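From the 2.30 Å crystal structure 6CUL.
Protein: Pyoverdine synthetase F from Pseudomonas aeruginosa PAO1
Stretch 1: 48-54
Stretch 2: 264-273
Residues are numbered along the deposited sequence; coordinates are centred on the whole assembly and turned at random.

Stretch 1 (48-54) ALGDAYE
Stretch 2, residues 264-273: LHEGLALLAE

Residues 48-54 contain a short, weakly bonded helix at about 49-52 and lie against residues 264-273, which carry a helix that enters from earlier in the chain and then give way to loop; the two stretches are more than 200 residues apart in the same chain. In the second stretch phi/psi stay near -63/-45 from L264 to L270, and i to i+4 bonds such as A269 N to H265 O (2.9 Å) hold the helix; psi of L271 then opens to -19°, and E273, at -91/29, is in loop. The first stretch is helical at about 49-52, where A52 N bonds to L49 O at 3.1 Å, and Y53 swings into an extended conformation (-142/157) that E54 continues at -125/125. The two segments advance in the same sense: the CA of L49 lies 6.1 Å from the CA of A269, and the CA of A52 lies 6.6 Å from the CA of A272. Together they bury 307 Å².

L49 and Y53 supply most of the surface that the first stretch contributes. L49 points toward the helix in a t,p rotamer (chi1 -178°, chi2 68°), which carries its two methyls onto the turn formed by H265, L268 and A269. Its CD1 packs 3.5 Å from L268 CB and 3.7 Å from A269 N. H265 (chi1 -43°, m; chi2 162°) has its CA-to-CB bond sideways to the first stretch, and its CB still lies 3.9 Å from L49 CD2.

One turn on, A52 CB meets A272 CB at 4.0 Å, methyl against methyl, both CA-to-CB bonds pointing toward the other stretch.

Y53 also points toward the helix. With chi1 at -65° (m) and chi2 at -74°, its ring lies alongside L268 and A272, meeting both CB atoms obliquely: CE2 lies 3.5 Å from L268 CB and CZ 4.0 Å from A272 CB. This conformation delivers the phenol to the backbone, where Y53 OH donates a hydrogen bond to L268 O at 3.0 Å, the only one between the stretches. L268 O also accepts a weak bond from A272 N (2.9 Å), so the tyrosine adds a second donor to a carbonyl near the helix end. Y53 OH comes within 3.5 Å of A272 N, but the angle is poor for a hydrogen bond. L268 adopts m,t (chi1 -71°, chi2 172°), and its CB serves both L49 and Y53, joining the aliphatic contact to the aromatic one.

D51 and E54 stay out of reach of the helix, and E266, L270 and E273 point away, leaving the contact largely apolar around one polar anchor.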

ATOM      1  N   ALA A  48     -12.464 -18.295  -0.695  1.00 34.21           N
ATOM      2  CA  ALA A  48     -13.029 -18.262   0.631  1.00 29.37           C
ATOM      3  C   ALA A  48     -12.709 -16.983   1.464  1.00 30.38           C
ATOM      4  O   ALA A  48     -13.421 -16.722   2.370  1.00 30.02           O
ATOM      5  CB  ALA A  48     -12.647 -19.512   1.388  1.00 26.43           C
ATOM      6  N   LEU A  49     -11.662 -16.219   1.150  1.00 30.33           N
ATOM      7  CA  LEU A  49     -11.335 -15.002   1.811  1.00 29.20           C
ATOM      8  C   LEU A  49     -12.531 -14.105   1.753  1.00 30.15           C
ATOM      9  O   LEU A  49     -12.767 -13.323   2.652  1.00 29.74           O
ATOM     10  CB  LEU A  49     -10.089 -14.343   1.166  1.00 34.16           C
ATOM     11  CG  LEU A  49      -9.504 -13.028   1.754  1.00 41.23           C
ATOM     12  CD1 LEU A  49      -8.879 -13.229   3.155  1.00 55.19           C
ATOM     13  CD2 LEU A  49      -8.481 -12.354   0.868  1.00 33.94           C
ATOM     14  N   GLY A  50     -13.247 -14.210   0.642  1.00 29.82           N
ATOM     15  CA  GLY A  50     -14.453 -13.489   0.490  1.00 26.29           C
ATOM     16  C   GLY A  50     -15.432 -13.931   1.536  1.00 35.78           C
ATOM     17  O   GLY A  50     -16.118 -13.103   2.044  1.00 40.53           O
ATOM     18  N   ASP A  51     -15.480 -15.193   1.895  1.00 34.69           N
ATOM     19  CA  ASP A  51     -16.379 -15.628   2.935  1.00 31.73           C
ATOM     20  C   ASP A  51     -16.141 -14.939   4.287  1.00 30.18           C
ATOM     21  O   ASP A  51     -17.026 -14.916   5.054  1.00 20.32           O
ATOM     22  CB  ASP A  51     -16.328 -17.144   3.135  1.00 30.73           C
ATOM     23  CG  ASP A  51     -16.837 -17.900   1.991  1.00 32.49           C
ATOM     24  OD1 ASP A  51     -17.544 -17.332   1.197  1.00 43.97           O
ATOM     25  OD2 ASP A  51     -16.556 -19.046   1.867  1.00 28.24           O
ATOM     26  N   ALA A  52     -14.943 -14.486   4.562  1.00 34.32           N
ATOM     27  CA  ALA A  52     -14.616 -13.855   5.818  1.00 43.67           C
ATOM     28  C   ALA A  52     -14.723 -12.357   5.961  1.00 45.63           C
ATOM     29  O   ALA A  52     -14.728 -11.908   7.060  1.00 39.44           O
ATOM     30  CB  ALA A  52     -13.206 -14.251   6.235  1.00 33.82           C
ATOM     31  N   TYR A  53     -14.758 -11.626   4.868  1.00 42.55           N
ATOM     32  CA  TYR A  53     -14.760 -10.190   4.908  1.00 45.28           C
ATOM     33  C   TYR A  53     -15.647  -9.495   3.875  1.00 46.51           C
ATOM     34  O   TYR A  53     -15.986 -10.021   2.877  1.00 41.98           O
ATOM     35  CB  TYR A  53     -13.345  -9.710   4.661  1.00 32.48           C
ATOM     36  CG  TYR A  53     -12.285 -10.047   5.659  1.00 32.27           C
ATOM     37  CD1 TYR A  53     -12.236  -9.432   6.830  1.00 33.71           C
ATOM     38  CD2 TYR A  53     -11.277 -10.933   5.369  1.00 30.02           C
ATOM     39  CE1 TYR A  53     -11.266  -9.697   7.726  1.00 30.31           C
ATOM     40  CE2 TYR A  53     -10.284 -11.214   6.292  1.00 34.41           C
ATOM     41  CZ  TYR A  53     -10.301 -10.588   7.468  1.00 25.71           C
ATOM     42  OH  TYR A  53      -9.382 -10.794   8.396  1.00 28.49           O
ATOM     43  N   GLU A  54     -16.033  -8.287   4.156  1.00 47.52           N
ATOM     44  CA  GLU A  54     -16.721  -7.520   3.167  1.00 50.20           C
ATOM     45  C   GLU A  54     -15.922  -6.256   3.044  1.00 47.56           C
ATOM     46  O   GLU A  54     -15.723  -5.603   4.028  1.00 44.64           O
ATOM     47  CB  GLU A  54     -18.127  -7.197   3.563  1.00 49.71           C
ATOM     48  CG  GLU A  54     -18.906  -6.737   2.367  1.00 49.00           C
ATOM     49  CD  GLU A  54     -20.186  -6.108   2.729  1.00 36.30           C
ATOM     50  OE1 GLU A  54     -20.517  -6.090   3.844  1.00 40.51           O
ATOM     51  OE2 GLU A  54     -20.848  -5.635   1.903  1.00 42.45           O
ATOM     52  N   LEU A 264      -0.811 -10.561   1.901  1.00 32.63           N
ATOM     53  CA  LEU A 264      -1.983  -9.909   2.295  1.00 27.75           C
ATOM     54  C   LEU A 264      -3.149 -10.871   2.428  1.00 25.92           C
ATOM     55  O   LEU A 264      -3.865 -10.745   3.332  1.00 17.15           O
ATOM     56  CB  LEU A 264      -2.304  -8.768   1.362  1.00 44.50           C
ATOM     57  CG  LEU A 264      -3.693  -8.191   1.339  1.00 18.24           C
ATOM     58  CD1 LEU A 264      -4.043  -7.430   2.570  1.00 15.13           C
ATOM     59  CD2 LEU A 264      -3.878  -7.443   0.065  1.00 16.10           C
ATOM     60  N   HIS A 265      -3.362 -11.764   1.495  1.00 26.34           N
ATOM     61  CA  HIS A 265      -4.434 -12.721   1.637  1.00 26.54           C
ATOM     62  C   HIS A 265      -4.253 -13.759   2.759  1.00 28.09           C
ATOM     63  O   HIS A 265      -5.096 -13.926   3.547  1.00 29.89           O
ATOM     64  CB  HIS A 265      -4.713 -13.406   0.333  1.00 30.24           C
ATOM     65  CG  HIS A 265      -4.729 -12.485  -0.855  1.00 34.80           C
ATOM     66  ND1 HIS A 265      -4.617 -12.936  -2.140  1.00 30.97           N
ATOM     67  CD2 HIS A 265      -4.731 -11.142  -0.931  1.00 30.87           C
ATOM     68  CE1 HIS A 265      -4.585 -11.916  -2.955  1.00 33.98           C
ATOM     69  NE2 HIS A 265      -4.648 -10.818  -2.247  1.00 35.03           N
ATOM     70  N   GLU A 266      -3.116 -14.389   2.853  1.00 29.00           N
ATOM     71  CA  GLU A 266      -2.889 -15.302   3.926  1.00 34.96           C
ATOM     72  C   GLU A 266      -2.968 -14.601   5.255  1.00 34.12           C
ATOM     73  O   GLU A 266      -3.517 -15.148   6.117  1.00 27.32           O
ATOM     74  CB  GLU A 266      -1.562 -16.000   3.832  1.00 40.38           C
ATOM     75  CG  GLU A 266      -1.527 -17.186   2.910  1.00 35.22           C
ATOM     76  CD  GLU A 266      -0.251 -17.960   3.005  1.00 43.62           C
ATOM     77  OE1 GLU A 266       0.836 -17.399   2.950  1.00 39.59           O
ATOM     78  OE2 GLU A 266      -0.358 -19.151   3.152  1.00 41.51           O
ATOM     79  N   GLY A 267      -2.448 -13.393   5.354  1.00 30.78           N
ATOM     80  CA  GLY A 267      -2.551 -12.644   6.554  1.00 34.90           C
ATOM     81  C   GLY A 267      -4.001 -12.346   6.929  1.00 34.62           C
ATOM     82  O   GLY A 267      -4.319 -12.463   8.044  1.00 31.56           O
ATOM     83  N   LEU A 268      -4.843 -11.934   6.002  1.00 31.41           N
ATOM     84  CA  LEU A 268      -6.235 -11.718   6.303  1.00 30.83           C
ATOM     85  C   LEU A 268      -6.920 -13.052   6.735  1.00 25.98           C
ATOM     86  O   LEU A 268      -7.531 -13.102   7.732  1.00 22.03           O
ATOM     87  CB  LEU A 268      -6.976 -11.033   5.139  1.00 33.01           C
ATOM     88  CG  LEU A 268      -6.728  -9.557   4.771  1.00 33.14           C
ATOM     89  CD1 LEU A 268      -7.398  -9.123   3.486  1.00 27.89           C
ATOM     90  CD2 LEU A 268      -7.038  -8.541   5.834  1.00 35.89           C
ATOM     91  N   ALA A 269      -6.650 -14.125   6.013  1.00 36.79           N
ATOM     92  CA  ALA A 269      -7.230 -15.438   6.288  1.00 34.65           C
ATOM     93  C   ALA A 269      -6.924 -15.893   7.682  1.00 29.53           C
ATOM     94  O   ALA A 269      -7.782 -16.338   8.362  1.00 24.61           O
ATOM     95  CB  ALA A 269      -6.721 -16.450   5.299  1.00 33.04           C
ATOM     96  N   LEU A 270      -5.693 -15.788   8.057  1.00 24.49           N
ATOM     97  CA  LEU A 270      -5.337 -16.061   9.402  1.00 21.76           C
ATOM     98  C   LEU A 270      -5.951 -15.071  10.347  1.00 27.71           C
ATOM     99  O   LEU A 270      -6.588 -15.462  11.256  1.00 30.10           O
ATOM    100  CB  LEU A 270      -3.832 -16.080   9.541  1.00 25.15           C
ATOM    101  CG  LEU A 270      -3.212 -17.171   8.717  1.00 20.69           C
ATOM    102  CD1 LEU A 270      -1.889 -16.714   8.221  1.00 21.74           C
ATOM    103  CD2 LEU A 270      -3.121 -18.469   9.465  1.00 20.93           C
ATOM    104  N   LEU A 271      -5.876 -13.789  10.023  1.00 31.34           N
ATOM    105  CA  LEU A 271      -6.397 -12.747  10.844  1.00 24.16           C
ATOM    106  C   LEU A 271      -7.895 -12.843  11.109  1.00 32.71           C
ATOM    107  O   LEU A 271      -8.330 -12.233  12.007  1.00 37.87           O
ATOM    108  CB  LEU A 271      -6.074 -11.410  10.250  1.00 24.42           C
ATOM    109  CG  LEU A 271      -6.307 -10.196  11.121  1.00 29.44           C
ATOM    110  CD1 LEU A 271      -5.428 -10.298  12.323  1.00 37.98           C
ATOM    111  CD2 LEU A 271      -6.062  -8.851  10.461  1.00 31.39           C
ATOM    112  N   ALA A 272      -8.635 -13.568  10.327  1.00 26.41           N
ATOM    113  CA  ALA A 272     -10.009 -13.624  10.527  1.00 31.24           C
ATOM    114  C   ALA A 272     -10.468 -14.338  11.775  1.00 30.84           C
ATOM    115  O   ALA A 272     -11.483 -13.987  12.255  1.00 42.21           O
ATOM    116  CB  ALA A 272     -10.708 -14.167   9.300  1.00 36.98           C
ATOM    117  N   GLU A 273      -9.822 -15.338  12.266  1.00 32.31           N
ATOM    118  CA  GLU A 273     -10.432 -15.897  13.440  1.00 37.34           C
ATOM    119  C   GLU A 273      -9.914 -15.260  14.671  1.00 42.59           C
ATOM    120  O   GLU A 273      -9.775 -15.868  15.671  1.00 34.33           O
ATOM    121  CB  GLU A 273     -10.385 -17.431  13.514  1.00 41.16           C
ATOM    122  CG  GLU A 273     -11.523 -18.129  12.764  1.00 35.05           C
ATOM    123  CD  GLU A 273     -12.794 -18.105  13.573  1.00 38.21           C
ATOM    124  OE1 GLU A 273     -12.678 -17.989  14.782  1.00 44.76           O
ATOM    125  OE2 GLU A 273     -13.890 -18.201  13.030  1.00 39.00           O
TER